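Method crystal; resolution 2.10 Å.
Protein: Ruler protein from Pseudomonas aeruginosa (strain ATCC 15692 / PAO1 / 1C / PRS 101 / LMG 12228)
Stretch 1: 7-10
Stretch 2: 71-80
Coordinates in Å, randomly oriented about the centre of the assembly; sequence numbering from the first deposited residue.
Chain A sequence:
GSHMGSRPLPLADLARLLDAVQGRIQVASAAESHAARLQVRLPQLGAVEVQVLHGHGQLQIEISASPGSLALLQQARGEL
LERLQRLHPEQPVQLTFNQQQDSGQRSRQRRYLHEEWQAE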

# COMPACT_ATOMS: atom_id res chain seq x y z
N ARG A 7 17.64 -3.02 -0.14
CA ARG A 7 16.96 -3.07 1.14
C ARG A 7 15.48 -3.32 1.34
O ARG A 7 14.64 -2.48 0.97
CB ARG A 7 17.32 -1.82 1.95
CG ARG A 7 16.91 -2.30 3.34
CD ARG A 7 17.90 -3.21 3.93
NE ARG A 7 19.24 -2.75 4.13
CZ ARG A 7 20.30 -3.45 3.79
NH1 ARG A 7 20.13 -4.57 3.07
NH2 ARG A 7 21.53 -3.00 4.09
N PRO A 8 15.17 -4.48 2.00
CA PRO A 8 13.90 -4.91 2.58
C PRO A 8 13.46 -3.97 3.68
O PRO A 8 14.30 -3.37 4.35
CB PRO A 8 14.23 -6.30 3.14
CG PRO A 8 15.68 -6.25 3.45
CD PRO A 8 16.22 -5.50 2.24
N LEU A 9 12.14 -3.83 3.85
CA LEU A 9 11.57 -3.11 4.97
C LEU A 9 11.71 -3.94 6.22
O LEU A 9 11.68 -5.16 6.13
CB LEU A 9 10.09 -2.83 4.76
CG LEU A 9 9.63 -1.90 3.64
CD1 LEU A 9 8.10 -1.89 3.64
CD2 LEU A 9 10.20 -0.50 3.84
N PRO A 10 11.79 -3.27 7.38
CA PRO A 10 11.66 -3.98 8.66
C PRO A 10 10.38 -4.80 8.65
O PRO A 10 9.37 -4.24 8.24
CB PRO A 10 11.58 -2.85 9.69
CG PRO A 10 12.17 -1.66 9.00
CD PRO A 10 11.80 -1.81 7.56
N ALA A 71 12.08 6.85 0.93
CA ALA A 71 13.30 6.28 0.40
C ALA A 71 13.37 4.80 0.76
O ALA A 71 13.79 3.98 -0.04
CB ALA A 71 14.52 7.01 0.94
N LEU A 72 12.93 4.46 1.97
CA LEU A 72 12.92 3.08 2.37
C LEU A 72 11.91 2.29 1.55
O LEU A 72 12.17 1.13 1.19
CB LEU A 72 12.59 2.97 3.85
CG LEU A 72 13.67 3.49 4.80
CD1 LEU A 72 13.18 3.38 6.22
CD2 LEU A 72 14.93 2.70 4.61
N LEU A 73 10.77 2.90 1.23
CA LEU A 73 9.77 2.18 0.44
C LEU A 73 10.28 1.91 -0.98
O LEU A 73 10.16 0.80 -1.48
CB LEU A 73 8.45 2.97 0.40
CG LEU A 73 7.80 3.17 1.78
CD1 LEU A 73 6.61 4.13 1.69
CD2 LEU A 73 7.38 1.84 2.36
N GLN A 74 10.89 2.93 -1.60
CA GLN A 74 11.41 2.80 -2.96
C GLN A 74 12.54 1.80 -3.03
O GLN A 74 12.63 1.04 -3.99
CB GLN A 74 11.87 4.15 -3.50
CG GLN A 74 11.03 5.30 -2.99
CD GLN A 74 10.77 6.37 -4.03
OE1 GLN A 74 10.03 6.14 -4.98
NE2 GLN A 74 11.35 7.56 -3.83
N GLN A 75 13.39 1.79 -1.99
CA GLN A 75 14.46 0.79 -1.95
C GLN A 75 13.87 -0.61 -1.84
O GLN A 75 14.48 -1.58 -2.29
CB GLN A 75 15.42 1.04 -0.78
CG GLN A 75 16.17 2.33 -0.91
CD GLN A 75 17.14 2.54 0.23
OE1 GLN A 75 17.50 1.60 0.96
NE2 GLN A 75 17.54 3.79 0.42
N ALA A 76 12.68 -0.69 -1.25
CA ALA A 76 12.00 -1.97 -1.08
C ALA A 76 10.82 -2.16 -2.06
O ALA A 76 10.00 -3.05 -1.87
CB ALA A 76 11.52 -2.11 0.33
N ARG A 77 10.73 -1.32 -3.09
CA ARG A 77 9.61 -1.38 -4.05
C ARG A 77 9.35 -2.77 -4.66
O ARG A 77 8.21 -3.24 -4.70
CB ARG A 77 9.85 -0.38 -5.17
CG ARG A 77 9.12 -0.71 -6.47
CD ARG A 77 9.40 0.33 -7.54
NE ARG A 77 8.64 1.55 -7.31
CZ ARG A 77 7.36 1.70 -7.66
NH1 ARG A 77 6.69 0.71 -8.26
NH2 ARG A 77 6.75 2.85 -7.41
N GLY A 78 10.41 -3.45 -5.13
CA GLY A 78 10.27 -4.80 -5.65
C GLY A 78 9.63 -5.81 -4.70
O GLY A 78 8.72 -6.57 -5.09
N GLU A 79 10.10 -5.85 -3.46
CA GLU A 79 9.50 -6.73 -2.44
C GLU A 79 8.05 -6.33 -2.15
O GLU A 79 7.18 -7.16 -1.88
CB GLU A 79 10.31 -6.71 -1.13
CG GLU A 79 9.60 -7.41 0.06
CD GLU A 79 10.19 -7.06 1.45
OE1 GLU A 79 10.09 -7.92 2.36
OE2 GLU A 79 10.73 -5.95 1.67
N LEU A 80 7.81 -5.03 -2.15
CA LEU A 80 6.50 -4.57 -1.74
C LEU A 80 5.44 -4.93 -2.82
O LEU A 80 4.44 -5.58 -2.52
CB LEU A 80 6.53 -3.07 -1.44
CG LEU A 80 5.25 -2.68 -0.72
CD1 LEU A 80 5.06 -3.58 0.50
CD2 LEU A 80 5.28 -1.21 -0.33
O HOH W 1 14.17 -0.49 2.55
O HOH W 2 10.47 -7.58 5.01

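Leu9 forms the apolar centre of the contact. Its CA-to-CB bond points sideways to the second stretch, but the m,t rotamer brings the end of the side chain nearer, so that CG lies 3.8 Å from Ala76 CB while CD2 lies 4.0 Å from Leu73 CD2 and 4.2 Å from Leu72 CB. Buried in the assembly, Leu9 has more area covered by the partner stretch than any other residue here.

The extended segment carrying Leu9 passes the break between two helical segments, where Ala76 leaves helical phi/psi and caps the helix that follows. Across this turn the CA atoms of Pro8 and Ala76 are 5.1 Å apart; the methyl group of Ala76 points toward the first stretch, and Arg7 O lies 3.2 Å from Ala76 CB.

Polar contacts lie at the edge of this apolar centre. Leu9 N donates a weak hydrogen bond to Glu79 OE2 (3.4 Å), and the same carboxylate oxygen sits 3.5 Å from Pro8 CA. Water 2 extends the link, donating to Leu9 O (2.9 Å) and to Glu79 OE1 (2.7 Å). Arg7 O and Gln75 O, 3.4 Å apart, are both acceptors and cannot bond directly. Water 1 joins the two backbones at a different pair, with hydrogen bonds to Arg7 O (2.6 Å) and Leu72 O (2.9 Å).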